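Local coordinates for flavin adenine dinucleotide synthase (Saccharomyces cerevisiae, PDB 2WSI), which catalyses the adenylation of flavin mononucleotide by ATP, the step that forms the coenzyme FAD and releases diphosphate, at residues G62-L74 against P193-L206. Sequence-based numbering, arbitrary orientation.
Sequences GGKDCQVLLLLYL and PLLHWDLTNIWSFL. With SO4 (sulfate ion), chain B.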
ATOM      1  N   GLY A  62       3.726  -1.552   5.106  1.00 10.17           N
ATOM      2  CA  GLY A  62       4.582  -0.495   4.590  1.00 10.15           C
ATOM      3  C   GLY A  62       4.965  -0.665   3.121  1.00 10.11           C
ATOM      4  O   GLY A  62       5.647   0.196   2.555  1.00 11.58           O
ATOM      5  N   GLY A  63       4.529  -1.753   2.490  1.00  7.35           N
ATOM      6  CA  GLY A  63       4.845  -1.948   1.069  1.00 10.87           C
ATOM      7  C   GLY A  63       4.038  -1.003   0.164  1.00 10.89           C
ATOM      8  O   GLY A  63       3.090  -0.340   0.614  1.00  7.40           O
ATOM      9  N   LYS A  64       4.417  -0.922  -1.112  1.00  8.75           N
ATOM     10  CA  LYS A  64       3.785   0.014  -2.035  1.00 12.18           C
ATOM     11  C   LYS A  64       2.292  -0.290  -2.176  1.00  9.40           C
ATOM     12  O   LYS A  64       1.497   0.625  -2.249  1.00  8.12           O
ATOM     13  CB  LYS A  64       4.441  -0.032  -3.415  1.00 10.48           C
ATOM     14  CG  LYS A  64       4.362  -1.402  -4.126  1.00  9.04           C
ATOM     15  CD  LYS A  64       5.282  -1.362  -5.401  1.00 10.03           C
ATOM     16  CE  LYS A  64       4.985  -2.545  -6.357  1.00 10.61           C
ATOM     17  NZ  LYS A  64       5.047  -3.809  -5.590  1.00 11.53           N
ATOM     18  N   ASP A  65       1.924  -1.567  -2.228  1.00  6.64           N
ATOM     19  CA  ASP A  65       0.539  -1.935  -2.481  1.00 11.79           C
ATOM     20  C   ASP A  65      -0.345  -1.550  -1.290  1.00 13.26           C
ATOM     21  O   ASP A  65      -1.404  -0.929  -1.457  1.00  6.43           O
ATOM     22  CB  ASP A  65       0.411  -3.434  -2.705  1.00  8.60           C
ATOM     23  CG  ASP A  65       0.963  -3.901  -4.056  1.00 15.79           C
ATOM     24  OD1 ASP A  65       1.290  -3.066  -4.909  1.00 14.80           O
ATOM     25  OD2 ASP A  65       1.065  -5.128  -4.260  1.00 16.01           O
ATOM     26  N   CYS A  66       0.048  -1.917  -0.074  1.00  7.20           N
ATOM     27  CA  CYS A  66      -0.868  -1.565   1.016  1.00 13.02           C
ATOM     28  C   CYS A  66      -0.793  -0.076   1.352  1.00  7.84           C
ATOM     29  O   CYS A  66      -1.776   0.494   1.845  1.00  9.05           O
ATOM     30  CB  CYS A  66      -0.715  -2.448   2.242  1.00 24.31           C
ATOM     31  SG  CYS A  66       0.837  -2.388   2.828  1.00 31.93           S
ATOM     32  N   GLN A  67       0.312   0.580   1.017  1.00  9.75           N
ATOM     33  CA  GLN A  67       0.363   2.046   1.113  1.00  7.77           C
ATOM     34  C   GLN A  67      -0.597   2.743   0.126  1.00  9.28           C
ATOM     35  O   GLN A  67      -1.303   3.694   0.495  1.00  6.59           O
ATOM     36  CB  GLN A  67       1.761   2.605   0.872  1.00  7.89           C
ATOM     37  CG  GLN A  67       1.790   4.098   1.314  1.00  9.75           C
ATOM     38  CD  GLN A  67       3.136   4.745   1.177  1.00 14.74           C
ATOM     39  OE1 GLN A  67       4.065   4.165   0.615  1.00  9.44           O
ATOM     40  NE2 GLN A  67       3.249   5.979   1.667  1.00 11.18           N
ATOM     41  N   VAL A  68      -0.611   2.310  -1.134  1.00  8.83           N
ATOM     42  CA  VAL A  68      -1.568   2.886  -2.075  1.00  5.09           C
ATOM     43  C   VAL A  68      -2.974   2.668  -1.541  1.00  8.55           C
ATOM     44  O   VAL A  68      -3.789   3.595  -1.524  1.00  6.42           O
ATOM     45  CB  VAL A  68      -1.425   2.298  -3.506  1.00  3.96           C
ATOM     46  CG1 VAL A  68      -2.688   2.613  -4.341  1.00  6.17           C
ATOM     47  CG2 VAL A  68      -0.179   2.877  -4.164  1.00 10.42           C
ATOM     48  N   LEU A  69      -3.261   1.444  -1.092  1.00  5.15           N
ATOM     49  CA  LEU A  69      -4.583   1.142  -0.548  1.00  7.15           C
ATOM     50  C   LEU A  69      -4.912   1.995   0.661  1.00  7.18           C
ATOM     51  O   LEU A  69      -6.022   2.522   0.796  1.00  6.47           O
ATOM     52  CB  LEU A  69      -4.714  -0.338  -0.189  1.00  4.96           C
ATOM     53  CG  LEU A  69      -6.121  -0.763   0.232  1.00  6.44           C
ATOM     54  CD1 LEU A  69      -7.196  -0.215  -0.728  1.00  9.99           C
ATOM     55  CD2 LEU A  69      -6.224  -2.268   0.425  1.00 11.38           C
ATOM     56  N   LEU A  70      -3.935   2.157   1.542  1.00  5.33           N
ATOM     57  CA  LEU A  70      -4.157   2.990   2.723  1.00  6.13           C
ATOM     58  C   LEU A  70      -4.491   4.430   2.343  1.00  5.01           C
ATOM     59  O   LEU A  70      -5.404   5.030   2.910  1.00  6.32           O
ATOM     60  CB  LEU A  70      -2.911   2.950   3.632  1.00  5.67           C
ATOM     61  CG  LEU A  70      -3.066   3.828   4.873  1.00  6.59           C
ATOM     62  CD1 LEU A  70      -4.308   3.429   5.678  1.00  8.19           C
ATOM     63  CD2 LEU A  70      -1.796   3.723   5.750  1.00 12.38           C
ATOM     64  N   LEU A  71      -3.786   4.994   1.359  1.00  5.96           N
ATOM     65  CA  LEU A  71      -4.130   6.335   0.888  1.00  8.34           C
ATOM     66  C   LEU A  71      -5.561   6.366   0.340  1.00  6.56           C
ATOM     67  O   LEU A  71      -6.313   7.266   0.664  1.00  6.72           O
ATOM     68  CB  LEU A  71      -3.157   6.844  -0.182  1.00  7.30           C
ATOM     69  CG  LEU A  71      -1.681   6.951   0.180  1.00 10.29           C
ATOM     70  CD1 LEU A  71      -0.881   7.410  -1.047  1.00 15.80           C
ATOM     71  CD2 LEU A  71      -1.465   7.895   1.363  1.00 11.18           C
ATOM     72  N   LEU A  72      -5.940   5.383  -0.478  1.00  7.67           N
ATOM     73  CA  LEU A  72      -7.319   5.317  -1.008  1.00  9.19           C
ATOM     74  C   LEU A  72      -8.362   5.134   0.104  1.00  8.41           C
ATOM     75  O   LEU A  72      -9.444   5.721   0.080  1.00  7.01           O
ATOM     76  CB  LEU A  72      -7.452   4.185  -2.045  1.00  3.79           C
ATOM     77  CG  LEU A  72      -6.536   4.404  -3.247  1.00  7.86           C
ATOM     78  CD1 LEU A  72      -6.539   3.130  -4.090  1.00  9.69           C
ATOM     79  CD2 LEU A  72      -6.991   5.631  -4.046  1.00 11.07           C
ATOM     80  N   TYR A  73      -8.009   4.328   1.094  1.00  6.47           N
ATOM     81  CA  TYR A  73      -8.891   4.008   2.201  1.00  5.92           C
ATOM     82  C   TYR A  73      -9.154   5.278   3.013  1.00  7.44           C
ATOM     83  O   TYR A  73     -10.301   5.576   3.372  1.00  7.01           O
ATOM     84  CB  TYR A  73      -8.194   2.975   3.085  1.00  6.89           C
ATOM     85  CG  TYR A  73      -9.066   2.321   4.136  1.00  9.86           C
ATOM     86  CD1 TYR A  73      -9.858   1.221   3.802  1.00 14.15           C
ATOM     87  CD2 TYR A  73      -9.069   2.756   5.446  1.00  8.84           C
ATOM     88  CE1 TYR A  73     -10.626   0.578   4.736  1.00 10.42           C
ATOM     89  CE2 TYR A  73      -9.856   2.123   6.422  1.00 12.76           C
ATOM     90  CZ  TYR A  73     -10.628   1.017   6.047  1.00 13.86           C
ATOM     91  OH  TYR A  73     -11.406   0.327   6.953  1.00 14.68           O
ATOM     92  N   LEU A  74      -8.095   6.043   3.268  1.00  8.13           N
ATOM     93  CA  LEU A  74      -8.223   7.300   4.015  1.00  7.33           C
ATOM     94  C   LEU A  74      -9.039   8.300   3.228  1.00  8.56           C
ATOM     95  O   LEU A  74      -9.859   9.015   3.787  1.00  8.57           O
ATOM     96  CB  LEU A  74      -6.832   7.889   4.339  1.00  6.63           C
ATOM     97  CG  LEU A  74      -6.115   7.084   5.443  1.00  9.05           C
ATOM     98  CD1 LEU A  74      -4.645   7.418   5.504  1.00 11.85           C
ATOM     99  CD2 LEU A  74      -6.815   7.306   6.789  1.00 15.75           C
ATOM    100  N   PRO A 193      -9.882  -4.656  -1.969  1.00  8.04           N
ATOM    101  CA  PRO A 193     -10.374  -3.733  -2.996  1.00 12.43           C
ATOM    102  C   PRO A 193      -9.304  -3.252  -3.978  1.00 11.09           C
ATOM    103  O   PRO A 193      -9.653  -2.482  -4.866  1.00 10.97           O
ATOM    104  CB  PRO A 193     -10.900  -2.536  -2.186  1.00 13.72           C
ATOM    105  CG  PRO A 193     -10.380  -2.736  -0.743  1.00 11.35           C
ATOM    106  CD  PRO A 193      -9.554  -3.975  -0.705  1.00 14.91           C
ATOM    107  N   LEU A 194      -8.052  -3.679  -3.818  1.00  9.36           N
ATOM    108  CA  LEU A 194      -6.975  -3.324  -4.746  1.00 12.12           C
ATOM    109  C   LEU A 194      -6.755  -4.397  -5.814  1.00 12.11           C
ATOM    110  O   LEU A 194      -5.795  -4.339  -6.585  1.00 11.19           O
ATOM    111  CB  LEU A 194      -5.655  -3.114  -3.965  1.00 11.82           C
ATOM    112  CG  LEU A 194      -4.733  -2.047  -4.560  1.00 12.61           C
ATOM    113  CD1 LEU A 194      -5.343  -0.683  -4.421  1.00 13.34           C
ATOM    114  CD2 LEU A 194      -3.332  -2.055  -3.914  1.00 12.75           C
ATOM    115  N   LEU A 195      -7.618  -5.403  -5.849  1.00 14.73           N
ATOM    116  CA  LEU A 195      -7.316  -6.589  -6.634  1.00 14.39           C
ATOM    117  C   LEU A 195      -7.084  -6.339  -8.130  1.00 15.48           C
ATOM    118  O   LEU A 195      -6.345  -7.082  -8.755  1.00 15.41           O
ATOM    119  CB  LEU A 195      -8.429  -7.630  -6.508  1.00 20.97           C
ATOM    120  CG  LEU A 195      -8.384  -8.486  -5.248  1.00 19.20           C
ATOM    121  CD1 LEU A 195      -9.592  -9.426  -5.251  1.00 27.50           C
ATOM    122  CD2 LEU A 195      -7.045  -9.271  -5.151  1.00 24.59           C
ATOM    123  N   HIS A 196      -7.715  -5.322  -8.701  1.00 13.85           N
ATOM    124  CA  HIS A 196      -7.582  -5.086 -10.153  1.00 13.29           C
ATOM    125  C   HIS A 196      -6.495  -4.068 -10.514  1.00 19.99           C
ATOM    126  O   HIS A 196      -6.347  -3.688 -11.678  1.00 17.58           O
ATOM    127  CB  HIS A 196      -8.932  -4.651 -10.729  1.00 13.63           C
ATOM    128  CG  HIS A 196     -10.045  -5.589 -10.391  1.00 21.42           C
ATOM    129  ND1 HIS A 196     -10.009  -6.927 -10.721  1.00 31.22           N
ATOM    130  CD2 HIS A 196     -11.190  -5.403  -9.688  1.00 19.81           C
ATOM    131  CE1 HIS A 196     -11.099  -7.522 -10.264  1.00 23.01           C
ATOM    132  NE2 HIS A 196     -11.838  -6.615  -9.652  1.00 38.68           N
ATOM    133  N   TRP A 197      -5.709  -3.633  -9.530  1.00  9.91           N
ATOM    134  CA  TRP A 197      -4.613  -2.715  -9.822  1.00 10.42           C
ATOM    135  C   TRP A 197      -3.432  -3.421 -10.480  1.00 14.85           C
ATOM    136  O   TRP A 197      -2.989  -4.492 -10.036  1.00 14.64           O
ATOM    137  CB  TRP A 197      -4.151  -2.031  -8.507  1.00  9.54           C
ATOM    138  CG  TRP A 197      -5.047  -0.922  -8.151  1.00  5.65           C
ATOM    139  CD1 TRP A 197      -6.376  -1.004  -7.821  1.00 12.72           C
ATOM    140  CD2 TRP A 197      -4.691   0.457  -8.046  1.00  9.24           C
ATOM    141  NE1 TRP A 197      -6.867   0.255  -7.526  1.00  9.71           N
ATOM    142  CE2 TRP A 197      -5.847   1.162  -7.653  1.00  7.21           C
ATOM    143  CE3 TRP A 197      -3.489   1.168  -8.225  1.00  5.77           C
ATOM    144  CZ2 TRP A 197      -5.852   2.528  -7.480  1.00  6.77           C
ATOM    145  CZ3 TRP A 197      -3.493   2.510  -8.042  1.00  8.01           C
ATOM    146  CH2 TRP A 197      -4.666   3.188  -7.658  1.00  9.95           C
ATOM    147  N   ASP A 198      -2.874  -2.827 -11.520  1.00 10.41           N
ATOM    148  CA  ASP A 198      -1.626  -3.370 -12.035  1.00 14.47           C
ATOM    149  C   ASP A 198      -0.445  -2.509 -11.632  1.00 10.43           C
ATOM    150  O   ASP A 198      -0.598  -1.454 -10.983  1.00  8.41           O
ATOM    151  CB  ASP A 198      -1.675  -3.609 -13.557  1.00 20.51           C
ATOM    152  CG  ASP A 198      -1.789  -2.333 -14.363  1.00 25.25           C
ATOM    153  OD1 ASP A 198      -1.293  -1.257 -13.935  1.00 23.94           O
ATOM    154  OD2 ASP A 198      -2.389  -2.416 -15.461  1.00 32.53           O
ATOM    155  N   LEU A 199       0.747  -2.985 -11.977  1.00 10.66           N
ATOM    156  CA  LEU A 199       1.974  -2.384 -11.459  1.00 12.44           C
ATOM    157  C   LEU A 199       2.100  -0.930 -11.922  1.00 12.58           C
ATOM    158  O   LEU A 199       2.521  -0.053 -11.171  1.00  8.91           O
ATOM    159  CB  LEU A 199       3.176  -3.217 -11.892  1.00 11.75           C
ATOM    160  CG  LEU A 199       4.538  -2.723 -11.413  1.00 15.25           C
ATOM    161  CD1 LEU A 199       4.536  -2.508  -9.883  1.00 14.13           C
ATOM    162  CD2 LEU A 199       5.627  -3.743 -11.844  1.00 14.36           C
ATOM    163  N   THR A 200       1.708  -0.653 -13.156  1.00  9.51           N
ATOM    164  CA  THR A 200       1.803   0.724 -13.639  1.00 11.79           C
ATOM    165  C   THR A 200       0.851   1.656 -12.873  1.00 11.59           C
ATOM    166  O   THR A 200       1.177   2.824 -12.652  1.00  9.88           O
ATOM    167  CB  THR A 200       1.507   0.835 -15.178  1.00 17.44           C
ATOM    168  OG1 THR A 200       0.189   0.366 -15.445  1.00 22.79           O
ATOM    169  CG2 THR A 200       2.479  -0.018 -15.967  1.00 13.08           C
ATOM    170  N   ASN A 201      -0.328   1.158 -12.507  1.00  8.12           N
ATOM    171  CA  ASN A 201      -1.273   1.973 -11.748  1.00 10.50           C
ATOM    172  C   ASN A 201      -0.666   2.288 -10.378  1.00 10.19           C
ATOM    173  O   ASN A 201      -0.780   3.406  -9.893  1.00  8.46           O
ATOM    174  CB  ASN A 201      -2.579   1.248 -11.503  1.00  9.41           C
ATOM    175  CG  ASN A 201      -3.328   0.876 -12.785  1.00 17.30           C
ATOM    176  OD1 ASN A 201      -3.488   1.654 -13.741  1.00 15.50           O
ATOM    177  ND2 ASN A 201      -3.824  -0.322 -12.779  1.00  9.44           N
ATOM    178  N   ILE A 202      -0.005   1.300  -9.783  1.00  6.93           N
ATOM    179  CA  ILE A 202       0.533   1.469  -8.435  1.00  9.64           C
ATOM    180  C   ILE A 202       1.584   2.599  -8.454  1.00 10.81           C
ATOM    181  O   ILE A 202       1.486   3.566  -7.696  1.00  8.66           O
ATOM    182  CB  ILE A 202       1.127   0.148  -7.911  1.00  9.78           C
ATOM    183  CG1 ILE A 202      -0.007  -0.866  -7.620  1.00  8.32           C
ATOM    184  CG2 ILE A 202       1.971   0.421  -6.643  1.00  6.85           C
ATOM    185  CD1 ILE A 202      -0.937  -0.421  -6.423  1.00 10.72           C
ATOM    186  N   TRP A 203       2.562   2.512  -9.355  1.00  8.10           N
ATOM    187  CA  TRP A 203       3.610   3.525  -9.376  1.00 11.62           C
ATOM    188  C   TRP A 203       3.068   4.899  -9.787  1.00 12.32           C
ATOM    189  O   TRP A 203       3.483   5.925  -9.249  1.00  8.85           O
ATOM    190  CB  TRP A 203       4.734   3.171 -10.350  1.00 13.48           C
ATOM    191  CG  TRP A 203       5.586   1.974 -10.026  1.00 12.71           C
ATOM    192  CD1 TRP A 203       5.893   0.954 -10.876  1.00 13.57           C
ATOM    193  CD2 TRP A 203       6.286   1.695  -8.798  1.00 16.44           C
ATOM    194  NE1 TRP A 203       6.731   0.049 -10.248  1.00 12.76           N
ATOM    195  CE2 TRP A 203       6.988   0.482  -8.981  1.00 16.52           C
ATOM    196  CE3 TRP A 203       6.396   2.351  -7.575  1.00 15.89           C
ATOM    197  CZ2 TRP A 203       7.776  -0.089  -7.975  1.00 18.92           C
ATOM    198  CZ3 TRP A 203       7.188   1.764  -6.563  1.00 14.08           C
ATOM    199  CH2 TRP A 203       7.843   0.561  -6.775  1.00 17.85           C
ATOM    200  N   SER A 204       2.175   4.927 -10.769  1.00  8.82           N
ATOM    201  CA  SER A 204       1.668   6.206 -11.239  1.00 10.84           C
ATOM    202  C   SER A 204       0.987   6.940 -10.090  1.00 14.16           C
ATOM    203  O   SER A 204       1.227   8.124  -9.891  1.00 10.45           O
ATOM    204  CB  SER A 204       0.671   6.052 -12.380  1.00 14.38           C
ATOM    205  OG  SER A 204       0.103   7.311 -12.664  1.00 10.12           O
ATOM    206  N   PHE A 205       0.130   6.239  -9.347  1.00  8.74           N
ATOM    207  CA  PHE A 205      -0.566   6.882  -8.229  1.00  9.98           C
ATOM    208  C   PHE A 205       0.390   7.215  -7.074  1.00 10.15           C
ATOM    209  O   PHE A 205       0.363   8.314  -6.519  1.00 10.21           O
ATOM    210  CB  PHE A 205      -1.727   6.007  -7.740  1.00  6.43           C
ATOM    211  CG  PHE A 205      -2.548   6.664  -6.665  1.00  8.08           C
ATOM    212  CD1 PHE A 205      -3.421   7.692  -6.976  1.00 11.59           C
ATOM    213  CD2 PHE A 205      -2.401   6.292  -5.330  1.00  8.29           C
ATOM    214  CE1 PHE A 205      -4.178   8.317  -5.998  1.00 18.09           C
ATOM    215  CE2 PHE A 205      -3.152   6.908  -4.340  1.00 11.00           C
ATOM    216  CZ  PHE A 205      -4.053   7.925  -4.677  1.00 13.49           C
ATOM    217  N   LEU A 206       1.263   6.284  -6.715  1.00  9.89           N
ATOM    218  CA  LEU A 206       2.098   6.487  -5.524  1.00  9.20           C
ATOM    219  C   LEU A 206       3.118   7.615  -5.764  1.00 10.61           C
ATOM    220  O   LEU A 206       3.348   8.428  -4.896  1.00 10.62           O
ATOM    221  CB  LEU A 206       2.758   5.167  -5.112  1.00  6.91           C
ATOM    222  CG  LEU A 206       3.518   5.155  -3.784  1.00 13.31           C
ATOM    223  CD1 LEU A 206       2.585   5.636  -2.659  1.00 16.50           C
ATOM    224  CD2 LEU A 206       4.064   3.770  -3.514  1.00 13.17           C
TER
HETATM  225  S   SO4 B1305       5.169  -5.077  -2.276  1.00 22.60           S
HETATM  226  O1  SO4 B1305       5.431  -6.451  -1.892  1.00 30.40           O
HETATM  227  O2  SO4 B1305       4.604  -4.385  -1.123  1.00 37.29           O
HETATM  228  O3  SO4 B1305       6.436  -4.453  -2.661  1.00 22.01           O
HETATM  229  O4  SO4 B1305       4.154  -5.036  -3.323  1.00 24.98           O
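Lys-64 and Leu-206 interlock as reciprocal knobs where helices 64-74 and 199-206 cross at 59°, their axes 10.1 Å apart. The aliphatic chain of Lys-64 drops into the hollow between Leu-199, Ile-202, Trp-203 and Leu-206; its CD lies over a face of the Trp-203 indole, 3.9 Å from the six-membered-ring centroid in a CH-pi contact, while CE meets Leu-199 CD1 at 3.6 Å. A bend at the last torsion (chi4 -52°) then turns NZ to the sulfate, where it donates a hydrogen bond to O4 at 2.7 Å; Glu-299 forms a salt bridge to the same ammonium. With an alanine here, the hollow beside Trp-203 would probably be left unfilled and the sulfate would lose its ammonium partner. Leu-206 returns the knob among Lys-64, Gln-67, Val-68 and Leu-71, its CD2 3.8 Å from Lys-64 CB.

One turn on, Val-68 forks: CG2 rests against Leu-206 CB, and CG1, held anti to the backbone N (chi1 163°), lies over a face of the Trp-197 six-membered ring in a CH-pi contact, 4.1 Å from its centroid. Leu-72 also forks, CD1 pressing on Trp-197 CZ2 at 3.5 Å and CD2 reaching Phe-205 CZ. Leu-194 CD1 rests against Val-68, Leu-69 and Leu-72, and Leu-69 CD2 abuts Pro-193 CD.

Helix 64-87 follows strand 56-59 of the mixed, mostly parallel sheet in this PAPS reductase-family domain, and Leu-69 and Leu-70 pack on Phe-58 of that strand. Cys-66 touches FAD, Trp-197 and Phe-205 lean on Ile-34 of helix 25-45, and helix 3-18 covers Leu-71 and Phe-205.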